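PDB 3R6D: NAD-dependent epimerase/dehydratase, which probably binds a nicotinamide dinucleotide in a Rossmann-type fold and acts as an NAD-dependent epimerase or dehydratase on a substrate not yet identified. Local coordinates for residues 119-122 with 123-127; 129-132 with 133-137. All coordinates share one frame; numbering follows the deposited sequence.

Interaction 1. Residues 119-122 with 123-127; sequences LEKW and TFDNL
The carboxamide of Asn-126 lies over one face of the Trp-122 indole, ND2 standing 3.2 Å above the ring plane near its centre, with the two planes 24° apart in an amide-on-ring stack. CB of Asn-126 adds a CH-pi contact, 4.2 Å from the centroid of the six-membered ring. The amide's rotation is fixed by its own bond: ND2 donates to the backbone O of Trp-122 at 2.9 Å, almost straight at 173° and within the amide plane. The indole reaches this place because CG of Trp-122 is anti to the backbone N (chi1 -169°), beside its own carbonyl. One turn back, the carbonyl of Leu-119 takes two donors from Thr-123, its N and its OG1, the latter 2.8 Å from Leu-119 O; they arrive from opposite faces of the carbonyl plane. Thr-123 OG1 is also hydrogen-bonded to NE1 of Trp-156, whose ring meets Trp-122 edge-to-face. On the solvent side, Lys-121 bends at its last torsion to bring NZ 3.1 Å from Asp-125 OD2, a salt bridge using the syn lone pair. Glu-120 lays its CG against the Phe-124 ring, 3.5 Å from CE2. These i to i+4 pairs run along the end of helix 117-125 and into the loop that follows, with Thr-123 and Phe-124 packing on Met-108 of strand 102-108 in the Rossmann-type sheet.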
ATOM      1  N   LEU A 119      15.904 -15.833   6.001  1.00 13.92           N
ATOM      2  CA  LEU A 119      15.287 -14.523   5.836  1.00 13.48           C
ATOM      3  C   LEU A 119      14.065 -14.349   6.727  1.00 12.15           C
ATOM      4  O   LEU A 119      13.828 -13.262   7.260  1.00 12.01           O
ATOM      5  CB  LEU A 119      14.939 -14.309   4.365  1.00 12.97           C
ATOM      6  CG  LEU A 119      14.246 -12.994   3.969  1.00 13.50           C
ATOM      7  CD1 LEU A 119      15.085 -11.756   4.330  1.00 14.00           C
ATOM      8  CD2 LEU A 119      13.942 -13.008   2.446  1.00 12.63           C
ATOM      9  N   GLU A 120      13.302 -15.423   6.921  1.00 12.32           N
ATOM     10  CA  GLU A 120      12.164 -15.361   7.832  1.00 12.59           C
ATOM     11  C   GLU A 120      12.653 -15.038   9.239  1.00 12.29           C
ATOM     12  O   GLU A 120      12.108 -14.153   9.916  1.00 12.98           O
ATOM     13  CB  GLU A 120      11.394 -16.669   7.824  1.00 11.91           C
ATOM     14  CG  GLU A 120      10.151 -16.581   8.690  1.00 12.72           C
ATOM     15  CD  GLU A 120       9.470 -17.903   8.815  1.00 11.78           C
ATOM     16  OE1 GLU A 120       8.643 -18.226   7.943  1.00 13.16           O
ATOM     17  OE2 GLU A 120       9.746 -18.623   9.803  1.00 15.42           O
ATOM     18  N   LYS A 121      13.649 -15.797   9.724  1.00 14.03           N
ATOM     19  CA  LYS A 121      14.137 -15.580  11.095  1.00 14.99           C
ATOM     20  C   LYS A 121      14.688 -14.170  11.250  1.00 14.11           C
ATOM     21  O   LYS A 121      14.394 -13.480  12.244  1.00 14.85           O
ATOM     22  CB  LYS A 121      15.205 -16.610  11.449  1.00 16.03           C
ATOM     23  CG  LYS A 121      15.751 -16.422  12.857  1.00 20.46           C
ATOM     24  CD  LYS A 121      16.702 -17.581  13.215  1.00 22.87           C
ATOM     25  CE  LYS A 121      17.416 -17.358  14.536  1.00 27.19           C
ATOM     26  NZ  LYS A 121      18.319 -16.157  14.482  1.00 30.11           N
ATOM     27  N   TRP A 122      15.445 -13.691  10.260  1.00 14.74           N
ATOM     28  CA  TRP A 122      15.975 -12.329  10.332  1.00 14.90           C
ATOM     29  C   TRP A 122      14.823 -11.329  10.419  1.00 14.40           C
ATOM     30  O   TRP A 122      14.863 -10.372  11.202  1.00 14.38           O
ATOM     31  CB  TRP A 122      16.868 -12.025   9.130  1.00 14.86           C
ATOM     32  CG  TRP A 122      17.623 -10.732   9.327  1.00 15.76           C
ATOM     33  CD1 TRP A 122      18.878 -10.587   9.902  1.00 17.76           C
ATOM     34  CD2 TRP A 122      17.186  -9.420   8.976  1.00 16.76           C
ATOM     35  NE1 TRP A 122      19.230  -9.275   9.910  1.00 18.05           N
ATOM     36  CE2 TRP A 122      18.217  -8.522   9.370  1.00 16.23           C
ATOM     37  CE3 TRP A 122      16.021  -8.904   8.388  1.00 15.65           C
ATOM     38  CZ2 TRP A 122      18.115  -7.125   9.199  1.00 17.98           C
ATOM     39  CZ3 TRP A 122      15.923  -7.498   8.201  1.00 16.80           C
ATOM     40  CH2 TRP A 122      16.970  -6.635   8.608  1.00 18.96           C
ATOM     41  N   THR A 123      13.786 -11.540   9.608  1.00 13.77           N
ATOM     42  CA  THR A 123      12.650 -10.641   9.587  1.00 13.16           C
ATOM     43  C   THR A 123      12.023 -10.504  10.979  1.00 12.95           C
ATOM     44  O   THR A 123      11.839  -9.395  11.488  1.00 13.67           O
ATOM     45  CB  THR A 123      11.623 -11.111   8.537  1.00 12.86           C
ATOM     46  OG1 THR A 123      12.210 -10.943   7.255  1.00 12.73           O
ATOM     47  CG2 THR A 123      10.312 -10.329   8.607  1.00 13.35           C
ATOM     48  N   PHE A 124      11.729 -11.646  11.616  1.00 13.62           N
ATOM     49  CA  PHE A 124      11.086 -11.592  12.930  1.00 14.54           C
ATOM     50  C   PHE A 124      12.022 -11.162  14.060  1.00 15.81           C
ATOM     51  O   PHE A 124      11.569 -10.579  15.040  1.00 16.46           O
ATOM     52  CB  PHE A 124      10.328 -12.895  13.203  1.00 14.14           C
ATOM     53  CG  PHE A 124       9.203 -13.094  12.234  1.00 14.41           C
ATOM     54  CD1 PHE A 124       8.188 -12.130  12.133  1.00 17.51           C
ATOM     55  CD2 PHE A 124       9.150 -14.188  11.414  1.00 14.29           C
ATOM     56  CE1 PHE A 124       7.146 -12.255  11.231  1.00 17.24           C
ATOM     57  CE2 PHE A 124       8.111 -14.325  10.477  1.00 16.07           C
ATOM     58  CZ  PHE A 124       7.103 -13.367  10.387  1.00 14.22           C
ATOM     59  N   ASP A 125      13.320 -11.378  13.885  1.00 16.24           N
ATOM     60  CA  ASP A 125      14.318 -10.864  14.815  1.00 18.19           C
ATOM     61  C   ASP A 125      14.363  -9.341  14.786  1.00 18.06           C
ATOM     62  O   ASP A 125      14.862  -8.715  15.715  1.00 19.46           O
ATOM     63  CB  ASP A 125      15.711 -11.389  14.458  1.00 18.83           C
ATOM     64  CG  ASP A 125      15.937 -12.859  14.827  1.00 23.39           C
ATOM     65  OD1 ASP A 125      15.077 -13.513  15.478  1.00 27.02           O
ATOM     66  OD2 ASP A 125      17.018 -13.375  14.448  1.00 27.63           O
ATOM     67  N   ASN A 126      13.856  -8.735  13.715  1.00 16.63           N
ATOM     68  CA  ASN A 126      13.997  -7.296  13.489  1.00 16.23           C
ATOM     69  C   ASN A 126      12.684  -6.528  13.464  1.00 16.60           C
ATOM     70  O   ASN A 126      12.627  -5.390  12.983  1.00 17.79           O
ATOM     71  CB  ASN A 126      14.822  -7.055  12.205  1.00 16.84           C
ATOM     72  CG  ASN A 126      16.300  -7.275  12.461  1.00 18.51           C
ATOM     73  OD1 ASN A 126      17.001  -6.362  12.908  1.00 22.25           O
ATOM     74  ND2 ASN A 126      16.764  -8.494  12.253  1.00 17.76           N
ATOM     75  N   LEU A 127      11.642  -7.138  14.016  1.00 15.93           N
ATOM     76  CA  LEU A 127      10.356  -6.470  14.177  1.00 16.30           C
ATOM     77  C   LEU A 127       9.794  -6.816  15.534  1.00 16.32           C
ATOM     78  O   LEU A 127       9.924  -7.955  16.003  1.00 17.22           O
ATOM     79  CB  LEU A 127       9.367  -6.979  13.126  1.00 16.59           C
ATOM     80  CG  LEU A 127       9.681  -6.580  11.679  1.00 16.11           C
ATOM     81  CD1 LEU A 127       8.787  -7.352  10.738  1.00 17.54           C
ATOM     82  CD2 LEU A 127       9.524  -5.068  11.443  1.00 18.67           C
TER

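Interaction 2. Residues 129-132 with 133-137; sequences ISYV and QGERQ
Tyr-131 and Glu-135 run side by side one helical turn apart, the aliphatic part of the glutamate lying over one face of the phenol ring. CG of Glu-135 sits 3.8 Å above the ring plane, offset toward the rim, in a CH-pi contact. Beyond it the carboxylate follows the ring outward, its plane 29° from that of the ring, and OE2 comes 3.2 Å from Tyr-131 OH. A bend at chi2 (-92°) turns the Glu-135 chain along the ring. On the exposed side of the helix, CG2 of Ile-129 rests 3.5 Å from CD of the Gln-133 amide. CG1 of the buried Val-132 meets the Arg-136 guanidinium 3.9 Å from NH2, both residues touching Leu-111. Beneath these pairs run regular i to i+4 backbone bonds, such as Glu-135 N to Tyr-131 O at 3.0 Å. Farther out, OE1 of Glu-135 is hydrogen-bonded to Ser-107 OG, and both Tyr-131 and Glu-135 touch Met-108 of strand 102-108 and the loop residue Glu-83. An alanine in place of Tyr-131 removes the ring and its hydroxyl, which would probably leave the Glu-135 chain without its flat support and able to swing about its side-chain torsions, held mainly by the bond to Ser-107. The spacing, with Ser-107 nearby, resembles the Tyr-x-x-x-Lys pair of short-chain dehydrogenases, though with glutamate where those enzymes have lysine. The contact thus joins a buried carboxylate, tied through one oxygen to the strand, to an aromatic face that carries its methylene and a hydroxyl close to its other oxygen.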
ATOM      1  N   ILE A 129       6.974  -8.019  18.073  1.00 18.42           N
ATOM      2  CA  ILE A 129       5.878  -8.945  17.917  1.00 18.38           C
ATOM      3  C   ILE A 129       4.569  -8.202  17.737  1.00 19.39           C
ATOM      4  O   ILE A 129       3.728  -8.609  16.930  1.00 19.95           O
ATOM      5  CB  ILE A 129       5.799  -9.925  19.128  1.00 18.84           C
ATOM      6  CG1 ILE A 129       7.004 -10.861  19.076  1.00 19.47           C
ATOM      7  CG2 ILE A 129       4.477 -10.706  19.109  1.00 21.21           C
ATOM      8  CD1 ILE A 129       7.093 -11.820  20.295  1.00 21.36           C
ATOM      9  N   SER A 130       4.397  -7.104  18.461  1.00 20.20           N
ATOM     10  CA  SER A 130       3.169  -6.344  18.357  1.00 21.40           C
ATOM     11  C   SER A 130       2.963  -5.850  16.918  1.00 19.93           C
ATOM     12  O   SER A 130       1.815  -5.740  16.457  1.00 21.64           O
ATOM     13  CB  SER A 130       3.165  -5.180  19.359  1.00 22.70           C
ATOM     14  OG  SER A 130       4.136  -4.215  19.005  1.00 25.81           O
ATOM     15  N   TYR A 131       4.063  -5.470  16.264  1.00 19.27           N
ATOM     16  CA  TYR A 131       3.992  -4.948  14.895  1.00 18.00           C
ATOM     17  C   TYR A 131       3.523  -6.051  13.938  1.00 16.78           C
ATOM     18  O   TYR A 131       2.614  -5.845  13.107  1.00 16.05           O
ATOM     19  CB  TYR A 131       5.335  -4.397  14.433  1.00 18.85           C
ATOM     20  CG  TYR A 131       5.277  -3.833  13.020  1.00 18.84           C
ATOM     21  CD1 TYR A 131       4.813  -2.536  12.784  1.00 21.17           C
ATOM     22  CD2 TYR A 131       5.637  -4.603  11.915  1.00 17.95           C
ATOM     23  CE1 TYR A 131       4.736  -2.026  11.515  1.00 21.09           C
ATOM     24  CE2 TYR A 131       5.569  -4.076  10.628  1.00 19.78           C
ATOM     25  CZ  TYR A 131       5.119  -2.784  10.448  1.00 20.14           C
ATOM     26  OH  TYR A 131       5.037  -2.241   9.182  1.00 24.16           O
ATOM     27  N   VAL A 132       4.121  -7.234  14.091  1.00 16.02           N
ATOM     28  CA  VAL A 132       3.753  -8.408  13.297  1.00 15.80           C
ATOM     29  C   VAL A 132       2.289  -8.751  13.507  1.00 16.65           C
ATOM     30  O   VAL A 132       1.562  -9.027  12.565  1.00 15.28           O
ATOM     31  CB  VAL A 132       4.616  -9.617  13.648  1.00 16.57           C
ATOM     32  CG1 VAL A 132       4.175 -10.855  12.878  1.00 17.61           C
ATOM     33  CG2 VAL A 132       6.048  -9.278  13.353  1.00 15.59           C
ATOM     34  N   GLN A 133       1.875  -8.811  14.768  1.00 17.10           N
ATOM     35  CA  GLN A 133       0.518  -9.227  15.070  1.00 18.31           C
ATOM     36  C   GLN A 133      -0.528  -8.246  14.563  1.00 17.32           C
ATOM     37  O   GLN A 133      -1.572  -8.661  14.086  1.00 17.44           O
ATOM     38  CB  GLN A 133       0.378  -9.534  16.556  1.00 19.90           C
ATOM     39  CG  GLN A 133       1.321 -10.692  16.861  1.00 25.37           C
ATOM     40  CD  GLN A 133       1.163 -11.318  18.226  1.00 31.04           C
ATOM     41  OE1 GLN A 133       0.727 -10.675  19.180  1.00 32.72           O
ATOM     42  NE2 GLN A 133       1.534 -12.589  18.324  1.00 33.61           N
ATOM     43  N   GLY A 134      -0.238  -6.946  14.676  1.00 16.80           N
ATOM     44  CA  GLY A 134      -1.132  -5.921  14.147  1.00 16.94           C
ATOM     45  C   GLY A 134      -1.221  -6.044  12.610  1.00 14.74           C
ATOM     46  O   GLY A 134      -2.316  -5.934  12.039  1.00 15.92           O
ATOM     47  N   GLU A 135      -0.076  -6.288  11.952  1.00 14.14           N
ATOM     48  CA  GLU A 135      -0.112  -6.524  10.495  1.00 12.81           C
ATOM     49  C   GLU A 135      -0.964  -7.743  10.136  1.00 12.68           C
ATOM     50  O   GLU A 135      -1.768  -7.712   9.192  1.00 12.81           O
ATOM     51  CB  GLU A 135       1.304  -6.669   9.925  1.00 12.63           C
ATOM     52  CG  GLU A 135       2.067  -5.343   9.862  1.00 12.82           C
ATOM     53  CD  GLU A 135       1.940  -4.590   8.555  1.00 12.21           C
ATOM     54  OE1 GLU A 135       1.723  -5.200   7.486  1.00 11.78           O
ATOM     55  OE2 GLU A 135       2.095  -3.351   8.626  1.00 13.41           O
ATOM     56  N   ARG A 136      -0.810  -8.822  10.912  1.00 14.07           N
ATOM     57  CA  ARG A 136      -1.628  -9.997  10.666  1.00 14.21           C
ATOM     58  C   ARG A 136      -3.144  -9.704  10.812  1.00 14.23           C
ATOM     59  O   ARG A 136      -3.955 -10.119   9.974  1.00 13.83           O
ATOM     60  CB  ARG A 136      -1.196 -11.145  11.592  1.00 15.39           C
ATOM     61  CG  ARG A 136      -1.864 -12.427  11.292  1.00 16.93           C
ATOM     62  CD  ARG A 136      -1.332 -13.531  12.174  1.00 18.54           C
ATOM     63  NE  ARG A 136       0.014 -13.929  11.787  1.00 19.15           N
ATOM     64  CZ  ARG A 136       1.111 -13.773  12.529  1.00 17.98           C
ATOM     65  NH1 ARG A 136       1.027 -13.222  13.746  1.00 20.38           N
ATOM     66  NH2 ARG A 136       2.283 -14.200  12.065  1.00 20.47           N
ATOM     67  N   GLN A 137      -3.514  -8.999  11.892  1.00 14.55           N
ATOM     68  CA  GLN A 137      -4.920  -8.707  12.134  1.00 15.48           C
ATOM     69  C   GLN A 137      -5.499  -7.792  11.047  1.00 13.39           C
ATOM     70  O   GLN A 137      -6.606  -8.038  10.591  1.00 15.11           O
ATOM     71  CB  GLN A 137      -5.121  -8.113  13.532  1.00 16.46           C
ATOM     72  CG  GLN A 137      -4.951  -9.189  14.638  1.00 19.28           C
ATOM     73  CD  GLN A 137      -5.271  -8.716  16.052  1.00 21.31           C
ATOM     74  OE1 GLN A 137      -4.923  -7.603  16.419  1.00 25.03           O
ATOM     75  NE2 GLN A 137      -5.922  -9.593  16.871  1.00 24.70           N
TER

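Both interactions are i to i+4 contacts along successive helices, 117-125 and 129-144, and both reach Met-108 of strand 102-108. They touch where Phe-124 CE1 meets Val-132 CG1 at 3.7 Å and Leu-127 CB meets Val-132 CG2, so Phe-124 and the following loop residue Leu-127 pack on Val-132 in the first turn of helix 129-144. Interaction 1, centred about 21 Å from the centre of the chain, buries Leu-119 and Thr-123 but sets its salt bridge at the surface. Interaction 2, centred about 16 Å from the centre of the chain, buries Val-132 and an acidic residue, Glu-135, while Ile-129 and Gln-133 pair on the exposed side.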